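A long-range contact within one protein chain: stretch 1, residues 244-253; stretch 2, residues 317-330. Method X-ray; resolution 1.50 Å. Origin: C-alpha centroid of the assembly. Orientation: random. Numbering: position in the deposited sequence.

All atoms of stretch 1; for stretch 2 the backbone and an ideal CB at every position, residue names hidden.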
# COMPACT_ATOMS: atom_id res chain seq x y z
N LEU A 244 -13.63 17.39 9.81
CA LEU A 244 -13.06 18.41 8.94
C LEU A 244 -12.14 19.32 9.77
O LEU A 244 -11.13 19.81 9.27
CB LEU A 244 -14.17 19.22 8.27
CG LEU A 244 -13.73 20.34 7.31
CD1 LEU A 244 -12.70 19.82 6.32
CD2 LEU A 244 -14.96 20.87 6.59
N VAL A 245 -12.49 19.53 11.04
CA VAL A 245 -11.65 20.35 11.90
C VAL A 245 -10.31 19.64 12.11
O VAL A 245 -9.25 20.27 12.08
CB VAL A 245 -12.32 20.60 13.28
CG1 VAL A 245 -11.28 21.10 14.29
CG2 VAL A 245 -13.43 21.64 13.12
N MET A 246 -10.35 18.32 12.31
CA MET A 246 -9.13 17.54 12.50
C MET A 246 -8.25 17.63 11.26
O MET A 246 -7.03 17.83 11.36
CB MET A 246 -9.46 16.07 12.77
CG MET A 246 -10.14 15.79 14.10
SD MET A 246 -10.59 14.03 14.25
CE MET A 246 -8.98 13.31 14.57
N GLU A 247 -8.86 17.47 10.09
CA GLU A 247 -8.11 17.51 8.84
C GLU A 247 -7.50 18.88 8.61
O GLU A 247 -6.37 19.00 8.14
CB GLU A 247 -9.02 17.15 7.66
CG GLU A 247 -9.61 15.75 7.76
CD GLU A 247 -10.70 15.50 6.73
OE1 GLU A 247 -11.27 16.49 6.23
OE2 GLU A 247 -11.00 14.33 6.45
N THR A 248 -8.24 19.93 8.96
CA THR A 248 -7.75 21.28 8.77
C THR A 248 -6.60 21.58 9.73
O THR A 248 -5.65 22.26 9.37
CB THR A 248 -8.89 22.30 8.97
OG1 THR A 248 -9.96 21.97 8.08
CG2 THR A 248 -8.40 23.71 8.66
N LEU A 249 -6.69 21.06 10.96
CA LEU A 249 -5.63 21.26 11.93
C LEU A 249 -4.34 20.57 11.51
O LEU A 249 -3.27 21.16 11.60
CB LEU A 249 -6.04 20.75 13.32
CG LEU A 249 -7.01 21.63 14.11
CD1 LEU A 249 -7.47 20.89 15.35
CD2 LEU A 249 -6.32 22.94 14.49
N ILE A 250 -4.42 19.32 11.05
CA ILE A 250 -3.18 18.66 10.64
C ILE A 250 -2.59 19.36 9.42
O ILE A 250 -1.37 19.43 9.28
CB ILE A 250 -3.37 17.13 10.37
CG1 ILE A 250 -1.99 16.49 10.23
CG2 ILE A 250 -4.22 16.89 9.12
CD1 ILE A 250 -1.98 14.96 10.32
N LYS A 251 -3.45 19.90 8.56
CA LYS A 251 -2.96 20.63 7.40
C LYS A 251 -2.21 21.87 7.90
O LYS A 251 -1.13 22.19 7.41
CB LYS A 251 -4.11 21.07 6.49
CG LYS A 251 -4.54 20.02 5.47
CD LYS A 251 -5.59 20.58 4.51
CE LYS A 251 -5.09 21.82 3.78
NZ LYS A 251 -3.84 21.58 3.00
N ALA A 252 -2.80 22.54 8.89
CA ALA A 252 -2.19 23.74 9.46
C ALA A 252 -0.83 23.40 10.07
O ALA A 252 0.15 24.10 9.83
CB ALA A 252 -3.11 24.33 10.53
N GLY A 253 -0.77 22.33 10.85
CA GLY A 253 0.49 21.95 11.45
C GLY A 253 1.53 21.62 10.39
O GLY A 253 2.70 21.94 10.53
N UNK A 317 -4.16 30.75 4.04
CA UNK A 317 -4.69 29.59 4.75
C UNK A 317 -4.87 29.88 6.24
O UNK A 317 -5.94 29.66 6.79
CB UNK A 317 -3.76 28.39 4.56
N UNK A 318 -3.82 30.38 6.89
CA UNK A 318 -3.93 30.67 8.31
C UNK A 318 -4.90 31.82 8.60
O UNK A 318 -5.68 31.77 9.54
CB UNK A 318 -2.55 31.00 8.88
N UNK A 319 -4.85 32.87 7.78
CA UNK A 319 -5.74 34.00 7.97
C UNK A 319 -7.19 33.53 7.88
O UNK A 319 -8.04 33.93 8.68
CB UNK A 319 -5.46 35.09 6.94
N UNK A 320 -7.46 32.65 6.91
CA UNK A 320 -8.81 32.13 6.71
C UNK A 320 -9.30 31.20 7.82
O UNK A 320 -10.41 31.38 8.33
CB UNK A 320 -8.87 31.39 5.37
N UNK A 321 -8.50 30.22 8.20
CA UNK A 321 -8.95 29.30 9.24
C UNK A 321 -9.01 29.93 10.62
O UNK A 321 -9.87 29.58 11.42
CB UNK A 321 -8.03 28.08 9.28
N UNK A 322 -8.11 30.86 10.90
CA UNK A 322 -8.11 31.53 12.20
C UNK A 322 -9.28 32.51 12.28
O UNK A 322 -9.99 32.56 13.28
CB UNK A 322 -6.78 32.26 12.44
N UNK A 323 -9.48 33.27 11.22
CA UNK A 323 -10.56 34.24 11.20
C UNK A 323 -11.95 33.63 11.17
O UNK A 323 -12.89 34.22 11.68
CB UNK A 323 -10.39 35.16 9.99
N UNK A 324 -12.07 32.44 10.59
CA UNK A 324 -13.38 31.79 10.48
C UNK A 324 -13.75 30.77 11.55
O UNK A 324 -14.93 30.42 11.67
CB UNK A 324 -13.46 31.09 9.12
N UNK A 325 -12.79 30.29 12.32
CA UNK A 325 -13.11 29.31 13.36
C UNK A 325 -12.08 29.14 14.47
O UNK A 325 -12.44 29.07 15.64
CB UNK A 325 -13.33 27.95 12.70
N UNK A 326 -10.80 29.06 14.11
CA UNK A 326 -9.75 28.88 15.11
C UNK A 326 -9.26 30.24 15.61
O UNK A 326 -8.10 30.60 15.42
CB UNK A 326 -8.59 28.07 14.53
N UNK A 327 -10.15 30.97 16.27
CA UNK A 327 -9.83 32.30 16.78
C UNK A 327 -8.71 32.32 17.81
O UNK A 327 -7.99 33.32 17.93
CB UNK A 327 -11.08 32.92 17.40
N UNK A 328 -8.53 31.23 18.55
CA UNK A 328 -7.49 31.18 19.56
C UNK A 328 -6.08 31.04 19.01
O UNK A 328 -5.11 31.08 19.78
CB UNK A 328 -7.77 30.02 20.51
N UNK A 329 -5.95 30.88 17.70
CA UNK A 329 -4.64 30.73 17.06
C UNK A 329 -4.20 32.01 16.36
O UNK A 329 -3.47 31.98 15.36
CB UNK A 329 -4.67 29.58 16.05
N UNK A 330 -4.62 33.15 16.89
CA UNK A 330 -4.26 34.44 16.31
C UNK A 330 -2.75 34.64 16.19
O UNK A 330 -2.28 35.25 15.24
CB UNK A 330 -4.86 35.57 17.15

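The axes of helices 244-253 and 317-324 come within 11.2 Å, with 141° between their N-to-C directions, nearer antiparallel than parallel, a wide gap that side chains must fill. Stretch 1 offers a mostly apolar strip, Val 245, Thr 248, Leu 249 and Ala 252, with Lys 251 beside it.

Position 317 points its CA-to-CB bond toward stretch 1, yet its ideal CB has nothing of that stretch within 5.5 Å. A long side chain is needed; Met or an aromatic would suit, and Glu might approach Lys 251 NZ. The residue is Phe 317, chi1 t. Its edge meets Ala 252, CE2 lying 3.7 Å from Ala 252 CA, and its CZ reaches Thr 248 CG2 and Lys 251 CE, each at 3.9 Å. Lys 251 NZ stands 5.3 Å from the ring centroid, at most a weak cation-pi attraction.

Position 318 points sideways, although the CA atoms of 318 and Ala 252 are 7.2 Å apart. A small residue would not reach stretch 1; a long apolar one could swing in. Phe 318, chi1 m, does so, bringing its end nearer than its CB: CZ approaches Ala 252 O edge-on at 3.3 Å and Ala 252 CB at 4.0 Å.

Positions 319 and 320 are out of reach, so stretch 1 sets no demand and polar residues are acceptable. They are Arg 319 and Asp 320.

Position 321 points toward stretch 1 with its ideal CB just 4.4 Å from Thr 248 CG2. Here the gap is short, and Val, Ile or Leu would fit. Ile 321, chi1 p, sets CG2 3.8 Å from Thr 248 CG2 and CD1 3.9 Å from Ala 252 CB. Thr 248 can serve as an apolar partner because its OG1 is turned back to its own helix, donating to Leu 244 O at 2.7 Å.

Position 322 is out of reach and holds Val 322. At 323 a CB would sit 3.0 Å from the O of residue 319, a clash that favours glycine, and Gly 323 is found. Position 324, the last helical residue, suits a polar side chain; Asn 324 ND2 makes a weak hydrogen bond to Asp 320 O at 2.8 Å.

Position 325 leaves helical phi/psi at -161/-45 and points toward Val 245 across a CA separation of 9.2 Å. Leu or Met could span it. Leu 325 does, CD2 lying 4.0 Å from Val 245 CG2.

Position 326 also points toward stretch 1, facing Val 245, Thr 248 and Leu 249 from a distance, which calls for a large apolar residue. Phe 326 takes Leu 249 CD2 over one face, 4.1 Å from the ring centroid, while its edge carries CE1 to 3.8 Å from Val 245 CG1 and CE2 to 3.8 Å from Thr 248 CG2.

Positions 327 and 328 face open space as far as stretch 1 is concerned; they are His 327 and Gly 328.

Position 329 points back toward stretch 1, where a long apolar side chain is favoured; Met or an aromatic could reach Leu 249. Met 329 brings SD to 4.2 Å from Leu 249 CD2.

Position 330 is unconstrained here and holds Gln 330.

Stretch 2 317-330: FFRDIVGNLFHGMQ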
# COMPACT_ATOMS: atom_id res chain seq x y z
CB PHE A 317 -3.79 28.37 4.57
CG PHE A 317 -4.36 27.11 5.18
CD1 PHE A 317 -5.53 26.55 4.69
CD2 PHE A 317 -3.72 26.49 6.25
CE1 PHE A 317 -6.07 25.40 5.25
CE2 PHE A 317 -4.25 25.33 6.83
CZ PHE A 317 -5.43 24.78 6.33
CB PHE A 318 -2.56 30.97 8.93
CG PHE A 318 -1.81 29.73 9.34
CD1 PHE A 318 -0.94 29.10 8.46
CD2 PHE A 318 -2.01 29.17 10.60
CE1 PHE A 318 -0.28 27.92 8.83
CE2 PHE A 318 -1.37 27.99 10.98
CZ PHE A 318 -0.50 27.37 10.09
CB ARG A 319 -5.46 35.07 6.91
CG ARG A 319 -4.07 35.68 7.05
CD ARG A 319 -3.57 36.27 5.75
NE ARG A 319 -2.17 36.66 5.84
CZ ARG A 319 -1.38 36.89 4.79
NH1 ARG A 319 -1.86 36.76 3.56
NH2 ARG A 319 -0.12 37.24 4.98
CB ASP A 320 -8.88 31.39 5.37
CG ASP A 320 -9.10 32.33 4.20
OD1 ASP A 320 -8.68 33.50 4.29
OD2 ASP A 320 -9.70 31.89 3.20
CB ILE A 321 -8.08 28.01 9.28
CG1 ILE A 321 -6.66 28.34 9.75
CG2 ILE A 321 -8.06 27.37 7.90
CD1 ILE A 321 -5.80 27.09 9.94
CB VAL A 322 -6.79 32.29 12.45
CG1 VAL A 322 -6.91 33.16 13.70
CG2 VAL A 322 -5.65 31.30 12.62
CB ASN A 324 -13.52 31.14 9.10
CG ASN A 324 -13.64 32.17 7.99
OD1 ASN A 324 -14.53 33.02 8.01
ND2 ASN A 324 -12.75 32.08 7.01
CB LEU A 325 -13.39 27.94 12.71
CG LEU A 325 -13.93 26.85 13.63
CD1 LEU A 325 -15.28 27.27 14.20
CD2 LEU A 325 -14.06 25.55 12.86
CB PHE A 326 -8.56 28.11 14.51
CG PHE A 326 -8.93 26.79 13.89
CD1 PHE A 326 -9.88 25.97 14.47
CD2 PHE A 326 -8.30 26.37 12.72
CE1 PHE A 326 -10.20 24.73 13.90
CE2 PHE A 326 -8.61 25.13 12.16
CZ PHE A 326 -9.56 24.32 12.75
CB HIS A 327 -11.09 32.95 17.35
CG HIS A 327 -12.27 32.88 16.42
ND1 HIS A 327 -13.31 31.99 16.59
CD2 HIS A 327 -12.55 33.58 15.29
CE1 HIS A 327 -14.18 32.14 15.61
NE2 HIS A 327 -13.74 33.09 14.81
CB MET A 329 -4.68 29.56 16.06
CG MET A 329 -4.64 28.18 16.71
SD MET A 329 -5.26 26.85 15.66
CE MET A 329 -4.12 26.93 14.29
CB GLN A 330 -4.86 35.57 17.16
CG GLN A 330 -4.63 36.97 16.59
CD GLN A 330 -5.21 37.14 15.20
OE1 GLN A 330 -6.33 36.71 14.92
NE2 GLN A 330 -4.45 37.78 14.31
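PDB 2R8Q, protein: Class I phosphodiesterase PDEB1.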